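Local coordinates for membrane-associated lipoprotein (Ureaplasma parvum, PDB 3K63) that is of unknown function but is probably attached to the cell membrane as a lipoprotein, of which this chain is the Lipoprotein_17 domain, at residues Asp30-Leu33 / Pro34-Tyr38. Residues are numbered along the deposited sequence; the frame is centred on the assembly and turned at random.
Sequences DQLL and PSQIY
Gln36 reaches back from the first turn of helix 34-40 to the backbone of Leu33, the N-cap residue. Its CG stands beside its own backbone N (chi1 -66°), and the chain then runs on extended, which carries the amide to the residue before the helix. Gln36 OE1 accepts a hydrogen bond from Leu33 N at 2.6 Å. The bond is nearly straight at the hydrogen, and the donor sits only 16° from the plane of the amide. This is the side-chain half of a capping box, with Gln at the third helix position. The other half is missing, as the leucine side chain has no acceptor. Leu33 O takes two weak backbone bonds, from Gln36 N at 3.0 Å and from Ile37 N at 3.3 Å. Gln36 crosses Leu33 at a slant and Leu32 at about a right angle. Leu33 CB is 3.3 Å from Gln36 OE1, and Leu32 CD2 is 4.0 Å from the same oxygen. Leu32 also crosses Ile37 at about a right angle, with Leu32 CB 4.0 Å from Ile37 CD1. In the same turn, Ser35 OG is hydrogen-bonded to Glu112 and Asn74. Pro34 packs on helix 70-76, and both Pro34 and Ile37 touch Leu79 of strand 79-87.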
loop_
_atom_site.group_PDB
_atom_site.type_symbol
_atom_site.label_atom_id
_atom_site.label_comp_id
_atom_site.label_asym_id
_atom_site.label_seq_id
_atom_site.Cartn_x
_atom_site.Cartn_y
_atom_site.Cartn_z
ATOM N N ASP A 30 6.331 -2.513 -9.407
ATOM C CA ASP A 30 7.723 -2.174 -9.667
ATOM C C ASP A 30 7.967 -1.126 -10.749
ATOM O O ASP A 30 9.110 -0.836 -11.068
ATOM C CB ASP A 30 8.549 -3.444 -9.952
ATOM C CG ASP A 30 8.055 -4.232 -11.161
ATOM O OD1 ASP A 30 7.123 -3.773 -11.858
ATOM O OD2 ASP A 30 8.622 -5.322 -11.409
ATOM N N GLN A 31 6.901 -0.574 -11.321
ATOM C CA GLN A 31 7.024 0.462 -12.348
ATOM C C GLN A 31 6.537 1.787 -11.736
ATOM O O GLN A 31 6.493 2.830 -12.402
ATOM C CB GLN A 31 6.177 0.113 -13.580
ATOM C CG GLN A 31 6.698 -1.087 -14.372
ATOM C CD GLN A 31 5.700 -1.589 -15.417
ATOM O OE1 GLN A 31 4.538 -1.165 -15.445
ATOM N NE2 GLN A 31 6.149 -2.506 -16.277
ATOM N N LEU A 32 6.194 1.743 -10.448
ATOM C CA LEU A 32 5.688 2.923 -9.745
ATOM C C LEU A 32 6.504 3.354 -8.545
ATOM O O LEU A 32 6.714 2.593 -7.609
ATOM C CB LEU A 32 4.253 2.694 -9.291
ATOM C CG LEU A 32 3.192 2.627 -10.378
ATOM C CD1 LEU A 32 1.920 2.107 -9.760
ATOM C CD2 LEU A 32 2.982 3.999 -11.007
ATOM N N LEU A 33 6.958 4.597 -8.575
ATOM C CA LEU A 33 7.728 5.131 -7.464
ATOM C C LEU A 33 6.785 5.343 -6.279
ATOM O O LEU A 33 5.609 5.672 -6.463
ATOM C CB LEU A 33 8.343 6.470 -7.852
ATOM C CG LEU A 33 9.540 6.473 -8.804
ATOM C CD1 LEU A 33 9.698 7.861 -9.418
ATOM C CD2 LEU A 33 10.813 6.045 -8.054
ATOM N N PRO A 34 7.272 5.122 -5.052
ATOM C CA PRO A 34 6.365 5.337 -3.930
ATOM C C PRO A 34 5.715 6.711 -3.997
ATOM O O PRO A 34 4.520 6.839 -3.728
ATOM C CB PRO A 34 7.271 5.170 -2.721
ATOM C CG PRO A 34 8.143 4.022 -3.167
ATOM C CD PRO A 34 8.466 4.370 -4.627
ATOM N N SER A 35 6.483 7.730 -4.387
ATOM C CA SER A 35 5.960 9.094 -4.463
ATOM C C SER A 35 4.797 9.232 -5.437
ATOM O O SER A 35 3.864 9.978 -5.169
ATOM C CB SER A 35 7.083 10.086 -4.807
ATOM O OG SER A 35 7.668 9.808 -6.067
ATOM N N GLN A 36 4.841 8.519 -6.557
ATOM C CA GLN A 36 3.745 8.565 -7.528
ATOM C C GLN A 36 2.452 8.031 -6.894
ATOM O O GLN A 36 1.380 8.614 -7.053
ATOM C CB GLN A 36 4.073 7.712 -8.763
ATOM C CG GLN A 36 5.237 8.210 -9.613
ATOM C CD GLN A 36 5.593 7.231 -10.704
ATOM O OE1 GLN A 36 6.295 6.236 -10.471
ATOM N NE2 GLN A 36 5.084 7.488 -11.903
ATOM N N ILE A 37 2.559 6.918 -6.175
ATOM C CA ILE A 37 1.395 6.312 -5.534
ATOM C C ILE A 37 0.818 7.227 -4.449
ATOM O O ILE A 37 -0.392 7.419 -4.353
ATOM C CB ILE A 37 1.768 4.925 -4.936
ATOM C CG1 ILE A 37 2.048 3.940 -6.082
ATOM C CG2 ILE A 37 0.638 4.416 -4.033
ATOM C CD1 ILE A 37 2.685 2.615 -5.654
ATOM N N TYR A 38 1.705 7.795 -3.643
ATOM C CA TYR A 38 1.329 8.700 -2.566
ATOM C C TYR A 38 0.572 9.948 -3.065
ATOM O O TYR A 38 -0.319 10.455 -2.394
ATOM C CB TYR A 38 2.596 9.139 -1.847
ATOM C CG TYR A 38 2.393 10.174 -0.760
ATOM C CD1 TYR A 38 2.110 9.793 0.546
ATOM C CD2 TYR A 38 2.505 11.528 -1.038
ATOM C CE1 TYR A 38 1.948 10.744 1.551
ATOM C CE2 TYR A 38 2.346 12.481 -0.052
ATOM C CZ TYR A 38 2.066 12.089 1.245
ATOM O OH TYR A 38 1.896 13.035 2.244
#